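Local structure of glycoside hydrolase, GH17 family (Formosa sp. Hel1_33_131, 6FCG) at residues 307-316 and 362-370. The protein is an endo-laminarinase that probably hydrolyses internal beta-1,3-glucosidic bonds of laminarin, a storage glucan of marine algae. Residues are numbered along the deposited sequence; the frame is centred on the assembly and turned at random.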
# COMPACT_ATOMS: atom_id res chain seq x y z
N GLY A 307 -25.22 -6.32 18.86
CA GLY A 307 -24.21 -7.31 19.18
C GLY A 307 -22.80 -6.86 18.84
O GLY A 307 -22.60 -5.89 18.15
N TRP A 308 -21.82 -7.59 19.36
CA TRP A 308 -20.41 -7.26 19.20
C TRP A 308 -19.60 -8.56 19.08
O TRP A 308 -19.45 -9.29 20.05
CB TRP A 308 -19.97 -6.45 20.42
CG TRP A 308 -18.71 -5.74 20.26
CD1 TRP A 308 -17.45 -6.28 20.26
CD2 TRP A 308 -18.54 -4.34 20.11
NE1 TRP A 308 -16.51 -5.30 20.11
CE2 TRP A 308 -17.15 -4.09 20.00
CE3 TRP A 308 -19.42 -3.26 20.04
CZ2 TRP A 308 -16.62 -2.82 19.85
CZ3 TRP A 308 -18.90 -2.00 19.88
CH2 TRP A 308 -17.51 -1.78 19.79
N ALA A 309 -19.08 -8.85 17.89
CA ALA A 309 -18.45 -10.12 17.63
C ALA A 309 -17.12 -10.29 18.33
O ALA A 309 -16.41 -9.31 18.61
CB ALA A 309 -18.30 -10.31 16.14
N SER A 310 -16.78 -11.53 18.64
CA SER A 310 -15.55 -11.86 19.36
C SER A 310 -14.36 -12.09 18.43
O SER A 310 -13.24 -12.26 18.92
CB SER A 310 -15.74 -13.09 20.23
OG SER A 310 -16.00 -14.25 19.45
N PHE A 311 -14.59 -12.11 17.12
CA PHE A 311 -13.50 -12.28 16.18
C PHE A 311 -13.84 -11.71 14.82
O PHE A 311 -14.98 -11.78 14.41
CB PHE A 311 -13.13 -13.78 16.05
CG PHE A 311 -11.90 -14.02 15.26
CD1 PHE A 311 -10.66 -13.97 15.86
CD2 PHE A 311 -11.97 -14.24 13.89
CE1 PHE A 311 -9.49 -14.16 15.12
CE2 PHE A 311 -10.80 -14.44 13.14
CZ PHE A 311 -9.56 -14.40 13.76
N SER A 312 -12.84 -11.16 14.12
CA SER A 312 -12.99 -10.72 12.72
C SER A 312 -11.67 -10.74 11.99
O SER A 312 -10.68 -10.20 12.47
CB SER A 312 -13.52 -9.27 12.64
OG SER A 312 -13.60 -8.84 11.27
N ASN A 313 -11.68 -11.33 10.80
CA ASN A 313 -10.51 -11.27 9.92
C ASN A 313 -10.69 -10.24 8.76
O ASN A 313 -9.93 -10.27 7.81
CB ASN A 313 -10.17 -12.67 9.38
CG ASN A 313 -11.22 -13.22 8.41
OD1 ASN A 313 -12.20 -12.56 8.06
ND2 ASN A 313 -10.98 -14.40 7.96
N GLY A 314 -11.70 -9.38 8.85
CA GLY A 314 -11.90 -8.28 7.90
C GLY A 314 -11.76 -6.95 8.63
O GLY A 314 -10.78 -6.71 9.37
N TYR A 315 -12.79 -6.13 8.48
CA TYR A 315 -12.75 -4.75 8.93
C TYR A 315 -12.74 -4.49 10.43
O TYR A 315 -12.30 -3.42 10.84
CB TYR A 315 -13.96 -3.98 8.42
CG TYR A 315 -14.12 -3.89 6.94
CD1 TYR A 315 -13.02 -3.66 6.10
CD2 TYR A 315 -15.40 -3.98 6.35
CE1 TYR A 315 -13.21 -3.55 4.71
CE2 TYR A 315 -15.60 -3.87 4.97
CZ TYR A 315 -14.50 -3.66 4.16
OH TYR A 315 -14.70 -3.56 2.83
N TYR A 316 -13.23 -5.43 11.22
CA TYR A 316 -13.49 -5.16 12.64
C TYR A 316 -12.46 -5.75 13.63
O TYR A 316 -12.58 -5.49 14.84
CB TYR A 316 -14.88 -5.67 12.98
CG TYR A 316 -15.92 -5.30 11.95
CD1 TYR A 316 -16.35 -3.97 11.82
CD2 TYR A 316 -16.44 -6.26 11.09
CE1 TYR A 316 -17.29 -3.62 10.87
CE2 TYR A 316 -17.39 -5.93 10.15
CZ TYR A 316 -17.80 -4.61 10.03
OH TYR A 316 -18.75 -4.30 9.07
N ASN A 362 -15.95 -18.30 4.81
CA ASN A 362 -14.87 -17.65 5.55
C ASN A 362 -15.11 -17.74 7.05
O ASN A 362 -15.77 -16.88 7.63
CB ASN A 362 -14.78 -16.19 5.10
CG ASN A 362 -13.71 -15.42 5.83
OD1 ASN A 362 -12.89 -15.96 6.56
ND2 ASN A 362 -13.67 -14.15 5.57
N SER A 363 -14.55 -18.76 7.69
CA SER A 363 -14.87 -18.99 9.12
C SER A 363 -14.44 -17.88 10.07
O SER A 363 -15.07 -17.71 11.09
CB SER A 363 -14.33 -20.35 9.59
OG SER A 363 -13.07 -20.58 9.01
N GLY A 364 -13.39 -17.13 9.71
CA GLY A 364 -12.96 -15.95 10.45
C GLY A 364 -13.83 -14.71 10.30
O GLY A 364 -13.58 -13.70 10.97
N GLY A 365 -14.82 -14.74 9.41
CA GLY A 365 -15.75 -13.63 9.26
C GLY A 365 -16.55 -13.35 10.51
O GLY A 365 -16.99 -14.29 11.18
N SER A 366 -16.72 -12.08 10.84
CA SER A 366 -17.34 -11.67 12.08
C SER A 366 -18.77 -12.18 12.23
O SER A 366 -19.20 -12.46 13.35
CB SER A 366 -17.31 -10.16 12.22
OG SER A 366 -17.93 -9.57 11.10
N GLU A 367 -19.47 -12.35 11.14
CA GLU A 367 -20.82 -12.94 11.17
C GLU A 367 -20.93 -14.29 11.90
O GLU A 367 -21.95 -14.59 12.50
CB GLU A 367 -21.39 -13.06 9.74
CG GLU A 367 -21.77 -11.71 9.13
CD GLU A 367 -22.98 -11.05 9.79
OE1 GLU A 367 -22.81 -9.89 10.10
OE2 GLU A 367 -24.06 -11.62 10.07
N ASN A 368 -19.85 -15.08 11.88
CA ASN A 368 -19.79 -16.36 12.55
C ASN A 368 -19.41 -16.28 14.03
O ASN A 368 -19.21 -17.30 14.65
CB ASN A 368 -18.78 -17.30 11.84
CG ASN A 368 -19.07 -17.48 10.35
OD1 ASN A 368 -20.23 -17.63 9.92
ND2 ASN A 368 -18.01 -17.44 9.53
N HIS A 369 -19.28 -15.10 14.59
CA HIS A 369 -18.69 -14.99 15.93
C HIS A 369 -19.45 -14.09 16.87
O HIS A 369 -18.90 -13.54 17.84
CB HIS A 369 -17.21 -14.56 15.82
CG HIS A 369 -16.35 -15.59 15.14
ND1 HIS A 369 -15.91 -16.73 15.78
CD2 HIS A 369 -15.87 -15.65 13.88
CE1 HIS A 369 -15.18 -17.45 14.94
NE2 HIS A 369 -15.14 -16.81 13.78
N PHE A 370 -20.75 -13.98 16.63
CA PHE A 370 -21.57 -13.12 17.49
C PHE A 370 -22.11 -13.80 18.78
O PHE A 370 -22.73 -13.13 19.60
CB PHE A 370 -22.71 -12.53 16.68
CG PHE A 370 -22.32 -11.32 15.90
CD1 PHE A 370 -22.36 -10.06 16.50
CD2 PHE A 370 -21.95 -11.43 14.58
CE1 PHE A 370 -22.01 -8.95 15.79
CE2 PHE A 370 -21.60 -10.31 13.85
CZ PHE A 370 -21.64 -9.07 14.46
O HOH W 1 -15.44 -9.61 9.36
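N313 and N362 meet amide to amide from opposite directions, a compact example of how two loops, one of them carrying a short 3-10 turn, can be joined by a few polar grips and apolar covers. ND2 of N313 gives a bond of 2.8 Å to OD1 of N362, in the carbonyl plane and on a lone pair; the return bond, from N362 ND2 to N313 OD1, is weak at 3.3 Å, and the two amide planes are turned 32° apart. With CG between backbone N and carbonyl carbon (chi1 68°), the N313 side chain lies over the G364 peptide, while its own backbone N donates to G364 O at 3.0 Å from above the carbonyl plane. The same oxygen sits at the edge of the F311 ring.

F311 and H369 form the next layer. CB of F311 lies over one face of the imidazole, 3.9 Å from the ring centroid, and the F311 ring, carried onward by a chi1 of -172°, turns its edge to that face in a T-shaped pair. Farther along, S310 N donates almost straight to H369 O at 3.0 Å, and the methyl of A309 rests squarely over the F370 ring in a CH-pi contact, 3.8 Å from CB to the centroid.

Second-shell bonds position these groups. H369 NE2 donates to S363 O, holding the imidazole against the type I turn N362-G365, and a water links S312 OG to S366 N. S312 OG also accepts from G314 N in an ST turn, and K380 binds S310 OG.

In this TIM-barrel family the contact joins the loop after strand 301-305 to the one following helix 326-342. Its chemistry implies that two backbone bonds and an asymmetric amide pair probably fix how the loops lie against each other, while the faces of H369 and F370 take up F311 CB and the A309 methyl.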